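Primase X domain-containing protein (Sulfolobus solfataricus, PDB 4WYH) is a noncatalytic subunit of the archaeal eukaryotic-type primase, needed for efficient synthesis of primers in DNA replication. Local coordinates at residues I51-V54 with A55-L59; K116-Y119 with N120-R124. One frame throughout, in Å; residues are numbered along the deposited sequence.

Contact 1: I51-V54 with A55-L59; sequences ILYV and ASRYL
Arg57 reaches back along helix 47-63 and lies beside Tyr53, both side chains pointing the same way. Its guanidinium is turned 62° from the phenol ring, and NH2 stands 3.7 Å from Tyr53 CD1, meeting the ring obliquely. Arg57 CG lies anti to its own carbonyl carbon (chi1 -53°), and from there the chain runs extended to NE, Arg57 CD passing Tyr53 O at 3.3 Å. That carbonyl lies over one face of the guanidinium. NE makes only a weak bond to Leu52 O, but a water in plane at the guanidinium edge adds a second bridge: it accepts from Arg57 NH2 at 2.9 Å and donates to Leu52 O. NH1 makes a hydrogen bond to Leu104 O. The helix is wider here, a pi-type turn: Ser56 N bonds to Ile51 O, five residues back, at 3.1 Å, while Ala55 N stays 3.8 Å from that oxygen. Ser56 OG, placed between its own backbone N and carbonyl carbon (chi1 62°), also donates to Ile51 O at 2.8 Å, so two donors grip one buried carbonyl, both in its plane. The Tyr58 N to Val54 O bond, 2.9 Å, has alpha-helical four-residue spacing.

Contact 2: K116-Y119 with N120-R124; sequences KEMY and NEIIR
Tyr119 and Ile123, one turn apart on the C-terminal alpha-helix 116-128, meet through a CH-pi contact in this all-helical fold. Tyr119 CG sits anti to the backbone N (chi1 -171°), which swings the ring alongside the next turn. Ile123 CB rests close to Tyr119 O, the carbonyl that accepts the Ile123 backbone N-H. CG1, anti to the carbonyl carbon of Ile123, passes the same oxygen at 3.3 Å and then comes over one face of the ring, 3.8 Å from the centroid and 19° off the normal, displaced toward the rim with CE2 its closest ring carbon. CD1 carries on over the phenol end, near Tyr119 CZ and OH.

Met118 and Ile122 form a second pair along the same helix, on the side that faces the protein core. Ile122 CG1 passes Met118 O, and Ile122 CD1 then touches two carbons of the Met118 chain: CG at 3.6 Å and, because the chain bends at chi3, the terminal CE at 3.5 Å, a tight approach. Phe50 of helix 47-63 packs against both residues, and Trp34 and Val38 of helix 33-41 against Ile122.

Glu121 extends its carboxylate away from the helix to the loop holding Asp45, which has been seen to bind manganese in this protein, although no metal is bound to this chain. OE1 takes hydrogen bonds from Ser46 OG and Gln44 N, and OE2 from Asp45 N, so both carboxylate oxygens are tied to residues 44-46. Glu117, held by a salt bridge to Arg49, brings a like charge nearby, its OE1 5.1 Å from Glu121 OE2. On the outer surface, Asn120 CB lies over the centre of the Arg124 guanidinium, 3.9 Å above its plane.

How the contacts relate
From the N terminus the chain runs through helix 33-41 and a short loop into helix 47-63, where contact 1 lies; contact 2 follows in series on the last helix, 116-128. Neither closes a long loop, nests in the other or crosses it, since each joins successive turns of one helix. Their centres are 15 Å apart, yet the two helices touch where Val54 CG2 meets Met118 CE at 3.3 Å. Contact 1 sits near the middle of the chain, packed among helices 33-41, 67-78 and 88-101. Contact 2 lies farther out, where its helix covers helices 33-41 and 108-114 and the loop between helices 33-41 and 47-63.

Contact 1: I51-V54 with A55-L59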
ATOM      1  N   ILE A  51      -3.028   0.710  -0.860  1.00  5.46           N
ATOM      2  CA  ILE A  51      -2.234   1.387  -1.918  1.00  6.45           C
ATOM      3  C   ILE A  51      -2.332   2.909  -1.905  1.00  6.31           C
ATOM      4  O   ILE A  51      -1.310   3.595  -1.925  1.00  6.07           O
ATOM      5  CB  ILE A  51      -2.591   0.858  -3.355  1.00  4.73           C
ATOM      6  CG1 ILE A  51      -2.191  -0.616  -3.516  1.00  4.04           C
ATOM      7  CG2 ILE A  51      -1.991   1.752  -4.464  1.00  5.13           C
ATOM      8  CD1 ILE A  51      -2.777  -1.236  -4.796  1.00  8.97           C
ATOM      9  N   LEU A  52      -3.525   3.450  -1.830  1.00  4.01           N
ATOM     10  CA  LEU A  52      -3.685   4.898  -1.851  1.00  6.89           C
ATOM     11  C   LEU A  52      -3.099   5.577  -0.607  1.00  6.00           C
ATOM     12  O   LEU A  52      -2.429   6.588  -0.718  1.00  6.26           O
ATOM     13  CB  LEU A  52      -5.154   5.260  -1.976  1.00  5.08           C
ATOM     14  CG  LEU A  52      -5.550   6.728  -2.005  1.00  8.25           C
ATOM     15  CD1 LEU A  52      -4.797   7.435  -3.127  1.00  4.69           C
ATOM     16  CD2 LEU A  52      -7.047   6.864  -2.145  1.00  6.05           C
ATOM     17  N   TYR A  53      -3.332   5.000   0.576  1.00  5.03           N
ATOM     18  CA  TYR A  53      -3.068   5.714   1.838  1.00  5.68           C
ATOM     19  C   TYR A  53      -1.755   5.381   2.451  1.00  7.61           C
ATOM     20  O   TYR A  53      -1.235   6.175   3.266  1.00  6.52           O
ATOM     21  CB  TYR A  53      -4.278   5.579   2.869  1.00  6.84           C
ATOM     22  CG  TYR A  53      -5.579   6.183   2.371  1.00  5.73           C
ATOM     23  CD1 TYR A  53      -5.725   7.531   2.275  1.00  7.57           C
ATOM     24  CD2 TYR A  53      -6.664   5.386   1.975  1.00  8.02           C
ATOM     25  CE1 TYR A  53      -6.890   8.080   1.777  1.00  8.88           C
ATOM     26  CE2 TYR A  53      -7.817   5.914   1.451  1.00  9.47           C
ATOM     27  CZ  TYR A  53      -7.921   7.268   1.330  1.00 10.30           C
ATOM     28  OH  TYR A  53      -9.062   7.850   0.873  1.00  8.13           O
ATOM     29  N   VAL A  54      -1.184   4.230   2.079  1.00  6.83           N
ATOM     30  CA  VAL A  54      -0.018   3.742   2.729  1.00  7.76           C
ATOM     31  C   VAL A  54       1.109   3.385   1.747  1.00  8.66           C
ATOM     32  O   VAL A  54       2.153   4.033   1.749  1.00  6.57           O
ATOM     33  CB  VAL A  54      -0.367   2.546   3.662  1.00  8.26           C
ATOM     34  CG1 VAL A  54       0.866   2.077   4.378  1.00  5.70           C
ATOM     35  CG2 VAL A  54      -1.515   2.911   4.599  1.00  6.07           C
ATOM     36  N   ALA A  55       0.924   2.363   0.932  1.00  5.53           N
ATOM     37  CA  ALA A  55       2.048   1.790   0.230  1.00  6.26           C
ATOM     38  C   ALA A  55       2.636   2.725  -0.808  1.00  6.45           C
ATOM     39  O   ALA A  55       3.851   2.873  -0.886  1.00  6.04           O
ATOM     40  CB  ALA A  55       1.644   0.483  -0.395  1.00  3.62           C
ATOM     41  N   SER A  56       1.805   3.373  -1.596  1.00  5.65           N
ATOM     42  CA  SER A  56       2.319   4.281  -2.626  1.00  6.82           C
ATOM     43  C   SER A  56       3.176   5.406  -1.987  1.00  6.30           C
ATOM     44  O   SER A  56       4.254   5.671  -2.461  1.00  3.78           O
ATOM     45  CB  SER A  56       1.190   4.931  -3.469  1.00  4.46           C
ATOM     46  OG  SER A  56       0.348   5.727  -2.667  1.00  3.83           O
ATOM     47  N   ARG A  57       2.667   5.998  -0.905  1.00  4.90           N
ATOM     48  CA  ARG A  57       3.353   7.069  -0.191  1.00  7.24           C
ATOM     49  C   ARG A  57       4.654   6.596   0.444  1.00  5.91           C
ATOM     50  O   ARG A  57       5.634   7.280   0.398  1.00  5.28           O
ATOM     51  CB  ARG A  57       2.446   7.573   0.889  1.00  6.65           C
ATOM     52  CG  ARG A  57       1.050   7.981   0.401  1.00  6.18           C
ATOM     53  CD  ARG A  57       0.284   8.602   1.528  1.00  5.02           C
ATOM     54  NE  ARG A  57      -1.027   8.998   1.136  1.00  5.18           N
ATOM     55  CZ  ARG A  57      -1.837   9.708   1.891  1.00  9.34           C
ATOM     56  NH1 ARG A  57      -1.448  10.099   3.111  1.00  6.53           N
ATOM     57  NH2 ARG A  57      -3.058   9.994   1.447  1.00  7.59           N
ATOM     58  N   TYR A  58       4.659   5.407   1.035  1.00  5.76           N
ATOM     59  CA  TYR A  58       5.896   4.849   1.542  1.00  6.25           C
ATOM     60  C   TYR A  58       6.962   4.682   0.462  1.00 10.39           C
ATOM     61  O   TYR A  58       8.111   5.122   0.580  1.00  8.65           O
ATOM     62  CB  TYR A  58       5.590   3.525   2.183  1.00  8.55           C
ATOM     63  CG  TYR A  58       6.804   2.686   2.521  1.00  7.46           C
ATOM     64  CD1 TYR A  58       7.688   3.097   3.480  1.00 13.05           C
ATOM     65  CD2 TYR A  58       7.084   1.479   1.807  1.00  9.30           C
ATOM     66  CE1 TYR A  58       8.836   2.331   3.775  1.00 16.53           C
ATOM     67  CE2 TYR A  58       8.228   0.714   2.074  1.00  8.71           C
ATOM     68  CZ  TYR A  58       9.056   1.127   3.079  1.00 18.08           C
ATOM     69  OH  TYR A  58      10.142   0.441   3.445  1.00 22.23           O
ATOM     70  N   LEU A  59       6.590   4.000  -0.609  1.00  7.16           N
ATOM     71  CA  LEU A  59       7.499   3.719  -1.679  1.00  7.77           C
ATOM     72  C   LEU A  59       8.098   4.999  -2.274  1.00  9.28           C
ATOM     73  O   LEU A  59       9.303   5.141  -2.427  1.00 11.56           O
ATOM     74  CB  LEU A  59       6.773   2.895  -2.760  1.00  8.55           C
ATOM     75  CG  LEU A  59       6.402   1.456  -2.390  1.00  9.27           C
ATOM     76  CD1 LEU A  59       5.597   0.836  -3.523  1.00  7.90           C
ATOM     77  CD2 LEU A  59       7.695   0.726  -2.121  1.00 10.23           C
TER
HETATM   78  O   HOH W   1      -3.146   9.494  -1.434  1.00  6.95           O

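Contact 2: K116-Y119 with N120-R124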
ATOM      1  N   LYS A 116     -10.518   0.242  10.593  1.00  5.49           N
ATOM      2  CA  LYS A 116     -10.339  -1.047  11.247  1.00  7.57           C
ATOM      3  C   LYS A 116     -10.391  -2.205  10.296  1.00  6.59           C
ATOM      4  O   LYS A 116      -9.765  -3.187  10.549  1.00  7.57           O
ATOM      5  CB  LYS A 116     -11.313  -1.214  12.393  1.00  6.73           C
ATOM      6  CG  LYS A 116     -11.115  -0.234  13.537  1.00  9.51           C
ATOM      7  CD  LYS A 116     -12.247  -0.295  14.542  1.00  9.38           C
ATOM      8  CE  LYS A 116     -11.847   0.427  15.820  1.00 18.16           C
ATOM      9  NZ  LYS A 116     -11.321   1.781  15.601  1.00 13.52           N
ATOM     10  N   GLU A 117     -11.124  -2.118   9.203  1.00  6.64           N
ATOM     11  CA  GLU A 117     -11.108  -3.227   8.221  1.00  7.87           C
ATOM     12  C   GLU A 117      -9.694  -3.469   7.698  1.00  6.20           C
ATOM     13  O   GLU A 117      -9.179  -4.575   7.692  1.00  5.88           O
ATOM     14  CB  GLU A 117     -12.121  -2.976   7.089  1.00  5.29           C
ATOM     15  CG  GLU A 117     -12.057  -4.041   5.997  1.00  8.62           C
ATOM     16  CD  GLU A 117     -12.983  -3.746   4.830  1.00 11.22           C
ATOM     17  OE1 GLU A 117     -12.577  -3.026   3.932  1.00  8.05           O
ATOM     18  OE2 GLU A 117     -14.095  -4.297   4.790  1.00  9.25           O
ATOM     19  N   MET A 118      -9.049  -2.391   7.279  1.00  6.73           N
ATOM     20  CA  MET A 118      -7.702  -2.487   6.765  1.00  5.47           C
ATOM     21  C   MET A 118      -6.761  -2.883   7.904  1.00  6.93           C
ATOM     22  O   MET A 118      -5.804  -3.650   7.741  1.00  5.24           O
ATOM     23  CB  MET A 118      -7.280  -1.139   6.170  1.00  6.08           C
ATOM     24  CG  MET A 118      -5.801  -1.058   5.767  1.00  7.85           C
ATOM     25  SD  MET A 118      -5.379   0.450   4.871  1.00 15.99           S
ATOM     26  CE  MET A 118      -3.949   0.926   5.727  1.00 21.72           C
ATOM     27  N   TYR A 119      -6.988  -2.327   9.080  1.00  6.84           N
ATOM     28  CA  TYR A 119      -6.091  -2.587  10.213  1.00  5.42           C
ATOM     29  C   TYR A 119      -6.091  -4.091  10.473  1.00  6.13           C
ATOM     30  O   TYR A 119      -5.060  -4.679  10.626  1.00  4.49           O
ATOM     31  CB  TYR A 119      -6.553  -1.873  11.450  1.00  7.17           C
ATOM     32  CG  TYR A 119      -5.611  -1.907  12.578  1.00  8.04           C
ATOM     33  CD1 TYR A 119      -4.486  -1.131  12.581  1.00  9.19           C
ATOM     34  CD2 TYR A 119      -5.879  -2.725  13.699  1.00  9.40           C
ATOM     35  CE1 TYR A 119      -3.596  -1.175  13.657  1.00 10.28           C
ATOM     36  CE2 TYR A 119      -5.024  -2.733  14.785  1.00 10.33           C
ATOM     37  CZ  TYR A 119      -3.885  -1.946  14.746  1.00  8.42           C
ATOM     38  OH  TYR A 119      -3.009  -1.947  15.812  1.00 10.90           O
ATOM     39  N   ASN A 120      -7.261  -4.688  10.578  1.00  8.67           N
ATOM     40  CA  ASN A 120      -7.302  -6.139  10.800  1.00  9.12           C
ATOM     41  C   ASN A 120      -6.599  -6.920   9.676  1.00  7.33           C
ATOM     42  O   ASN A 120      -5.909  -7.827   9.959  1.00  7.40           O
ATOM     43  CB  ASN A 120      -8.729  -6.609  10.971  1.00  9.30           C
ATOM     44  CG  ASN A 120      -9.270  -6.286  12.348  1.00 12.14           C
ATOM     45  OD1 ASN A 120      -8.512  -5.885  13.234  1.00 13.26           O
ATOM     46  ND2 ASN A 120     -10.550  -6.425  12.546  1.00 13.37           N
ATOM     47  N   GLU A 121      -6.768  -6.542   8.413  1.00  5.47           N
ATOM     48  CA  GLU A 121      -6.107  -7.259   7.348  1.00  7.13           C
ATOM     49  C   GLU A 121      -4.547  -7.192   7.466  1.00  7.86           C
ATOM     50  O   GLU A 121      -3.829  -8.169   7.210  1.00  6.09           O
ATOM     51  CB  GLU A 121      -6.633  -6.792   5.999  1.00  7.68           C
ATOM     52  CG  GLU A 121      -8.117  -7.106   5.759  1.00  9.84           C
ATOM     53  CD  GLU A 121      -8.558  -6.832   4.326  1.00  6.55           C
ATOM     54  OE1 GLU A 121      -7.783  -6.250   3.561  1.00  5.65           O
ATOM     55  OE2 GLU A 121      -9.668  -7.223   3.995  1.00  8.20           O
ATOM     56  N   ILE A 122      -4.053  -6.012   7.840  1.00  7.06           N
ATOM     57  CA  ILE A 122      -2.620  -5.743   8.035  1.00  8.22           C
ATOM     58  C   ILE A 122      -2.060  -6.572   9.188  1.00  7.85           C
ATOM     59  O   ILE A 122      -1.097  -7.297   9.043  1.00  8.56           O
ATOM     60  CB  ILE A 122      -2.413  -4.241   8.317  1.00  5.77           C
ATOM     61  CG1 ILE A 122      -2.622  -3.440   7.027  1.00  6.34           C
ATOM     62  CG2 ILE A 122      -1.033  -3.957   8.904  1.00  7.61           C
ATOM     63  CD1 ILE A 122      -2.698  -1.948   7.264  1.00  2.97           C
ATOM     64  N   ILE A 123      -2.688  -6.413  10.330  1.00  5.77           N
ATOM     65  CA  ILE A 123      -2.302  -7.098  11.541  1.00  8.94           C
ATOM     66  C   ILE A 123      -2.295  -8.603  11.343  1.00 11.05           C
ATOM     67  O   ILE A 123      -1.420  -9.278  11.846  1.00 13.47           O
ATOM     68  CB  ILE A 123      -3.308  -6.728  12.668  1.00 14.27           C
ATOM     69  CG1 ILE A 123      -3.119  -5.324  13.153  1.00 11.54           C
ATOM     70  CG2 ILE A 123      -3.232  -7.666  13.837  1.00 22.62           C
ATOM     71  CD1 ILE A 123      -1.717  -4.923  13.422  1.00 15.73           C
ATOM     72  N   ARG A 124      -3.306  -9.125  10.654  1.00 13.56           N
ATOM     73  CA  ARG A 124      -3.458 -10.592  10.454  1.00 17.52           C
ATOM     74  C   ARG A 124      -2.314 -11.147   9.651  1.00 17.70           C
ATOM     75  O   ARG A 124      -1.805 -12.261   9.972  1.00 14.64           O
ATOM     76  CB  ARG A 124      -4.794 -10.949   9.811  1.00 15.54           C
ATOM     77  CG  ARG A 124      -5.911 -10.714  10.832  1.00 14.44           C
ATOM     78  CD  ARG A 124      -7.296 -10.909  10.232  1.00 18.74           C
ATOM     79  NE  ARG A 124      -8.368 -10.769  11.235  1.00 23.03           N
ATOM     80  CZ  ARG A 124      -9.629 -10.445  10.939  1.00 21.62           C
ATOM     81  NH1 ARG A 124      -9.966 -10.237   9.678  1.00 24.18           N
ATOM     82  NH2 ARG A 124     -10.555 -10.325  11.895  1.00 20.46           N
TER